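Leukocyte-associated immunoglobulin-like receptor 1 (Mus musculus, PDB 4ESK) acts as an inhibitory collagen receptor that restrains natural killer cells, B cells and T cells, seen here through its extracellular immunoglobulin-like domain. Local coordinates at residues Asp34-Lys46 with Glu53-Ile67. Sequence-based numbering, arbitrary orientation. Where two conformers were deposited one is given.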
loop_
_atom_site.group_PDB
_atom_site.type_symbol
_atom_site.label_atom_id
_atom_site.label_comp_id
_atom_site.label_asym_id
_atom_site.label_seq_id
_atom_site.Cartn_x
_atom_site.Cartn_y
_atom_site.Cartn_z
ATOM N N ASP A 34 12.240 -8.436 -7.679
ATOM C CA ASP A 34 12.507 -9.486 -8.665
ATOM C C ASP A 34 11.716 -9.264 -9.948
ATOM O O ASP A 34 12.289 -9.391 -11.023
ATOM C CB ASP A 34 12.233 -10.917 -8.121
ATOM C CG ASP A 34 12.989 -11.228 -6.829
ATOM O OD1 ASP A 34 14.226 -11.023 -6.826
ATOM O OD2 ASP A 34 12.359 -11.686 -5.822
ATOM N N LYS A 35 10.427 -8.926 -9.848
ATOM C CA LYS A 35 9.524 -8.952 -11.022
ATOM C C LYS A 35 8.966 -7.597 -11.440
ATOM O O LYS A 35 8.096 -7.526 -12.302
ATOM C CB LYS A 35 8.331 -9.880 -10.758
ATOM C CG LYS A 35 8.684 -11.237 -10.198
ATOM C CD LYS A 35 9.369 -12.113 -11.219
ATOM C CE LYS A 35 9.398 -13.573 -10.768
ATOM N NZ LYS A 35 8.092 -14.087 -10.245
ATOM N N HIS A 36 9.465 -6.516 -10.859
ATOM C CA HIS A 36 8.832 -5.199 -11.033
ATOM C C HIS A 36 8.750 -4.770 -12.478
ATOM O O HIS A 36 7.738 -4.204 -12.902
ATOM C CB HIS A 36 9.591 -4.170 -10.202
ATOM C CG HIS A 36 8.892 -2.839 -10.070
ATOM N ND1 HIS A 36 9.131 -1.814 -10.895
ATOM C CD2 HIS A 36 7.989 -2.373 -9.116
ATOM C CE1 HIS A 36 8.387 -0.747 -10.507
ATOM N NE2 HIS A 36 7.698 -1.097 -9.424
ATOM N N ASP A 37 9.790 -5.069 -13.264
ATOM C CA ASP A 37 9.831 -4.660 -14.677
ATOM C C ASP A 37 8.737 -5.292 -15.541
ATOM O O ASP A 37 8.447 -4.788 -16.630
ATOM C CB ASP A 37 11.198 -4.998 -15.311
ATOM C CG ASP A 37 12.274 -3.992 -14.978
ATOM O OD1 ASP A 37 13.453 -4.386 -14.847
ATOM O OD2 ASP A 37 11.958 -2.794 -14.868
ATOM N N LEU A 38 8.138 -6.382 -15.078
ATOM C CA LEU A 38 7.129 -7.103 -15.875
ATOM C C LEU A 38 5.758 -6.416 -15.891
ATOM O O LEU A 38 4.943 -6.656 -16.801
ATOM C CB LEU A 38 6.949 -8.530 -15.382
ATOM C CG LEU A 38 8.179 -9.434 -15.298
ATOM C CD1 LEU A 38 7.751 -10.847 -14.960
ATOM C CD2 LEU A 38 8.986 -9.378 -16.591
ATOM N N TYR A 39 5.496 -5.586 -14.881
ATOM C CA TYR A 39 4.171 -4.981 -14.679
ATOM C C TYR A 39 4.288 -3.486 -14.921
ATOM O O TYR A 39 5.278 -2.876 -14.503
ATOM C CB TYR A 39 3.650 -5.308 -13.270
ATOM C CG TYR A 39 3.583 -6.803 -13.038
ATOM C CD1 TYR A 39 2.522 -7.544 -13.505
ATOM C CD2 TYR A 39 4.633 -7.488 -12.432
ATOM C CE1 TYR A 39 2.460 -8.918 -13.333
ATOM C CE2 TYR A 39 4.592 -8.864 -12.268
ATOM C CZ TYR A 39 3.497 -9.580 -12.722
ATOM O OH TYR A 39 3.413 -10.955 -12.582
ATOM N N ASN A 40 3.319 -2.907 -15.628
ATOM C CA ASN A 40 3.361 -1.484 -15.962
ATOM C C ASN A 40 2.355 -0.612 -15.194
ATOM O O ASN A 40 2.386 0.602 -15.328
ATOM C CB ASN A 40 3.242 -1.263 -17.483
ATOM C CG ASN A 40 1.910 -1.688 -18.048
ATOM O OD1 ASN A 40 1.045 -2.208 -17.346
ATOM N ND2 ASN A 40 1.742 -1.473 -19.368
ATOM N N MET A 41 1.481 -1.244 -14.417
ATOM C CA MET A 41 0.536 -0.545 -13.556
ATOM C C MET A 41 0.630 -1.055 -12.126
ATOM O O MET A 41 0.876 -2.226 -11.877
ATOM C CB MET A 41 -0.895 -0.735 -14.045
ATOM C CG MET A 41 -1.165 0.003 -15.359
ATOM S SD MET A 41 -1.077 1.794 -15.173
ATOM C CE MET A 41 -2.407 2.056 -13.986
ATOM N N VAL A 42 0.389 -0.152 -11.186
ATOM C CA VAL A 42 0.288 -0.544 -9.791
ATOM C C VAL A 42 -0.926 0.160 -9.194
ATOM O O VAL A 42 -1.152 1.363 -9.413
ATOM C CB VAL A 42 1.574 -0.236 -8.998
ATOM C CG1 VAL A 42 1.974 1.228 -9.099
ATOM C CG2 VAL A 42 1.402 -0.665 -7.543
ATOM N N ARG A 43 -1.704 -0.597 -8.448
ATOM C CA ARG A 43 -2.876 -0.049 -7.802
ATOM C C ARG A 43 -2.928 -0.397 -6.322
ATOM O O ARG A 43 -2.469 -1.469 -5.869
ATOM C CB ARG A 43 -4.144 -0.456 -8.511
ATOM C CG ARG A 43 -4.612 -1.881 -8.353
ATOM C CD ARG A 43 -5.908 -2.027 -9.145
ATOM N NE ARG A 43 -6.489 -3.365 -9.105
ATOM C CZ ARG A 43 -6.213 -4.358 -9.955
ATOM N NH1 ARG A 43 -5.319 -4.225 -10.929
ATOM N NH2 ARG A 43 -6.844 -5.507 -9.823
ATOM N N LEU A 44 -3.428 0.568 -5.576
ATOM C CA LEU A 44 -3.737 0.371 -4.187
ATOM C C LEU A 44 -5.203 0.025 -4.141
ATOM O O LEU A 44 -6.048 0.832 -4.569
ATOM C CB LEU A 44 -3.417 1.646 -3.427
ATOM C CG LEU A 44 -3.449 1.658 -1.915
ATOM C CD1 LEU A 44 -2.605 0.515 -1.338
ATOM C CD2 LEU A 44 -2.918 3.020 -1.502
ATOM N N GLU A 45 -5.497 -1.176 -3.670
ATOM C CA GLU A 45 -6.862 -1.658 -3.497
ATOM C C GLU A 45 -7.272 -1.395 -2.051
ATOM O O GLU A 45 -6.501 -1.677 -1.134
ATOM C CB GLU A 45 -6.964 -3.154 -3.796
ATOM C CG GLU A 45 -8.404 -3.691 -3.796
ATOM C CD GLU A 45 -8.506 -5.198 -3.990
ATOM O OE1 GLU A 45 -8.801 -5.629 -5.116
ATOM O OE2 GLU A 45 -8.288 -5.966 -3.014
ATOM N N LYS A 46 -8.472 -0.850 -1.863
ATOM C CA LYS A 46 -9.046 -0.668 -0.519
ATOM C C LYS A 46 -10.402 -1.331 -0.480
ATOM O O LYS A 46 -11.258 -1.001 -1.302
ATOM C CB LYS A 46 -9.192 0.815 -0.195
ATOM C CG LYS A 46 -9.861 1.152 1.151
ATOM C CD LYS A 46 -9.966 2.657 1.315
ATOM C CE LYS A 46 -10.572 3.064 2.648
ATOM N NZ LYS A 46 -11.949 2.524 2.853
ATOM N N GLU A 53 -4.380 4.457 -8.417
ATOM C CA GLU A 53 -3.516 3.730 -9.338
ATOM C C GLU A 53 -2.643 4.630 -10.173
ATOM O O GLU A 53 -2.893 5.828 -10.321
ATOM C CB GLU A 53 -4.317 2.765 -10.199
ATOM C CG GLU A 53 -5.248 3.419 -11.195
ATOM C CD GLU A 53 -6.154 2.428 -11.915
ATOM O OE1 GLU A 53 -5.944 1.198 -11.835
ATOM O OE2 GLU A 53 -7.100 2.912 -12.572
ATOM N N LYS A 54 -1.577 4.051 -10.699
ATOM C CA LYS A 54 -0.650 4.776 -11.543
ATOM C C LYS A 54 0.282 3.824 -12.265
ATOM O O LYS A 54 0.313 2.646 -11.951
ATOM C CB LYS A 54 0.166 5.803 -10.738
ATOM C CG LYS A 54 1.010 5.249 -9.601
ATOM C CD LYS A 54 1.979 6.306 -9.078
ATOM C CE LYS A 54 2.490 5.980 -7.685
ATOM N NZ LYS A 54 3.342 7.054 -7.117
ATOM N N SER A 55 1.005 4.358 -13.255
ATOM C CA SER A 55 2.054 3.624 -13.929
ATOM C C SER A 55 3.178 3.347 -12.945
ATOM O O SER A 55 3.435 4.142 -12.041
ATOM C CB SER A 55 2.620 4.421 -15.100
ATOM O OG SER A 55 3.808 3.809 -15.562
ATOM N N THR A 56 3.846 2.216 -13.110
ATOM C CA THR A 56 4.972 1.872 -12.241
ATOM C C THR A 56 6.220 2.720 -12.510
ATOM O O THR A 56 6.412 3.229 -13.613
ATOM C CB THR A 56 5.353 0.392 -12.455
ATOM O OG1 THR A 56 5.540 0.179 -13.865
ATOM C CG2 THR A 56 4.274 -0.533 -11.927
ATOM N N GLU A 57 7.094 2.841 -11.509
ATOM C CA GLU A 57 8.411 3.484 -11.696
ATOM C C GLU A 57 9.316 2.709 -12.660
ATOM O O GLU A 57 9.401 1.503 -12.568
ATOM C CB GLU A 57 9.134 3.573 -10.347
ATOM C CG GLU A 57 8.489 4.541 -9.372
ATOM C CD GLU A 57 8.917 5.975 -9.606
ATOM O OE1 GLU A 57 9.866 6.211 -10.382
ATOM O OE2 GLU A 57 8.299 6.874 -9.006
ATOM N N PRO A 58 10.014 3.407 -13.571
ATOM C CA PRO A 58 10.865 2.679 -14.524
ATOM C C PRO A 58 12.102 2.035 -13.902
ATOM O O PRO A 58 12.500 0.937 -14.330
ATOM C CB PRO A 58 11.288 3.760 -15.541
ATOM C CG PRO A 58 10.959 5.074 -14.929
ATOM C CD PRO A 58 9.860 4.829 -13.922
ATOM N N TYR A 59 12.674 2.688 -12.886
ATOM C CA TYR A 59 13.993 2.317 -12.324
ATOM C C TYR A 59 14.030 2.124 -10.816
ATOM O O TYR A 59 15.114 2.078 -10.237
ATOM C CB TYR A 59 15.048 3.380 -12.672
ATOM C CG TYR A 59 15.105 3.677 -14.147
ATOM C CD1 TYR A 59 15.420 2.670 -15.056
ATOM C CD2 TYR A 59 14.830 4.945 -14.633
ATOM C CE1 TYR A 59 15.457 2.922 -16.416
ATOM C CE2 TYR A 59 14.852 5.211 -15.995
ATOM C CZ TYR A 59 15.172 4.196 -16.876
ATOM O OH TYR A 59 15.214 4.445 -18.221
ATOM N N LYS A 60 12.889 2.074 -10.154
ATOM C CA LYS A 60 12.887 1.571 -8.777
ATOM C C LYS A 60 11.778 0.591 -8.610
ATOM O O LYS A 60 10.831 0.590 -9.402
ATOM C CB LYS A 60 12.876 2.673 -7.707
ATOM C CG LYS A 60 11.764 3.689 -7.730
ATOM C CD LYS A 60 11.928 4.646 -6.542
ATOM C CE LYS A 60 10.787 5.641 -6.419
ATOM N NZ LYS A 60 9.674 5.181 -5.526
ATOM N N THR A 61 11.922 -0.270 -7.614
ATOM C CA THR A 61 11.006 -1.381 -7.408
ATOM C C THR A 61 9.950 -1.045 -6.352
ATOM O O THR A 61 9.167 -1.911 -5.967
ATOM C CB THR A 61 11.760 -2.671 -7.044
ATOM O OG1 THR A 61 12.636 -2.447 -5.930
ATOM C CG2 THR A 61 12.589 -3.173 -8.245
ATOM N N GLU A 62 9.959 0.193 -5.862
ATOM C CA GLU A 62 8.941 0.671 -4.942
ATOM C C GLU A 62 8.088 1.733 -5.628
ATOM O O GLU A 62 8.592 2.542 -6.402
ATOM C CB GLU A 62 9.577 1.280 -3.675
ATOM C CG GLU A 62 10.288 0.274 -2.787
ATOM C CD GLU A 62 11.481 -0.421 -3.446
ATOM O OE1 GLU A 62 12.455 0.253 -3.836
ATOM O OE2 GLU A 62 11.440 -1.653 -3.594
ATOM N N ASP A 63 6.812 1.744 -5.292
ATOM C CA ASP A 63 5.826 2.685 -5.837
ATOM C C ASP A 63 5.020 3.214 -4.656
ATOM O O ASP A 63 4.383 2.437 -3.942
ATOM C CB ASP A 63 4.917 1.934 -6.791
ATOM C CG ASP A 63 5.661 1.378 -7.976
ATOM O OD1 ASP A 63 6.061 0.195 -7.919
ATOM O OD2 ASP A 63 5.891 2.127 -8.950
ATOM N N GLU A 64 5.070 4.523 -4.436
ATOM C CA GLU A 64 4.504 5.106 -3.234
ATOM C C GLU A 64 3.220 5.850 -3.510
ATOM O O GLU A 64 3.082 6.492 -4.554
ATOM C CB GLU A 64 5.465 6.103 -2.630
ATOM C CG GLU A 64 6.737 5.505 -2.105
ATOM C CD GLU A 64 7.499 6.474 -1.234
ATOM O OE1 GLU A 64 6.925 7.510 -0.828
ATOM O OE2 GLU A 64 8.682 6.201 -0.978
ATOM N N PHE A 65 2.308 5.786 -2.551
ATOM C CA PHE A 65 1.055 6.529 -2.592
ATOM C C PHE A 65 0.971 7.329 -1.295
ATOM O O PHE A 65 0.953 6.741 -0.223
ATOM C CB PHE A 65 -0.122 5.566 -2.667
ATOM C CG PHE A 65 -0.179 4.744 -3.928
ATOM C CD1 PHE A 65 -0.932 5.166 -4.991
ATOM C CD2 PHE A 65 0.484 3.530 -4.028
ATOM C CE1 PHE A 65 -1.001 4.420 -6.159
ATOM C CE2 PHE A 65 0.428 2.776 -5.194
ATOM C CZ PHE A 65 -0.333 3.215 -6.256
ATOM N N GLU A 66 0.964 8.658 -1.381
ATOM C CA GLU A 66 0.801 9.481 -0.192
ATOM C C GLU A 66 -0.675 9.775 -0.004
ATOM O O GLU A 66 -1.345 10.226 -0.937
ATOM C CB GLU A 66 1.578 10.789 -0.271
ATOM C CG GLU A 66 1.695 11.457 1.096
ATOM C CD GLU A 66 2.217 12.872 1.035
ATOM O OE1 GLU A 66 2.514 13.356 -0.075
ATOM O OE2 GLU A 66 2.341 13.503 2.104
ATOM N N ILE A 67 -1.164 9.495 1.202
ATOM C CA ILE A 67 -2.547 9.662 1.581
ATOM C C ILE A 67 -2.618 10.537 2.833
ATOM O O ILE A 67 -2.351 10.082 3.929
ATOM C CB ILE A 67 -3.237 8.324 1.891
ATOM C CG1 ILE A 67 -3.043 7.323 0.750
ATOM C CG2 ILE A 67 -4.719 8.526 2.144
ATOM C CD1 ILE A 67 -3.582 5.953 1.109
HETATM O O HOH W 1 10.408 -1.125 -13.395
HETATM O O HOH W 2 7.627 -1.457 -14.122
HETATM O O HOH W 3 1.612 2.146 -17.451
#
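The imidazole of His-36 lies with one face against the backbone of Thr-61, whose CA sits 3.7 Å from the ring centroid. A chi1 of -168° swings the ring away from the backbone N and into the 56-61 loop, and His-36 NE2 donates a nearly straight 2.6 Å hydrogen bond to the syn lone pair of Asp-63 OD1, at the start of strand 62-67. Ring and carboxylate are almost coplanar, 11° apart. Asp-63 is gripped further: Glu-57 N binds OD2, and the Tyr-82 hydroxyl binds OD1. The other ring nitrogen, ND1, meets a water in the ring plane that also binds Glu-57 O and Asp-37 OD2. With an alanine here, the buried Asp-63 OD1 would probably lose its imidazole partner and the backbone of Thr-61 the ring it packs on. Farther along, Val-42 and Lys-54 exchange both backbone hydrogen bonds (Val-42 N to Lys-54 O, 2.9 Å), while Val-42 CG1 packs on Asp-63 CB at 3.8 Å. Leu-44 CB sits over the centre of the Phe-65 ring, 4.3 Å from its centroid, and Lys-54 CE covers the other face nearer its rim; Lys-54 NZ continues to Glu-64 O. Hairpin 41-55 thus packs against strand 62-67 of the facing sheet, the two-layered core of an immunoglobulin beta sandwich.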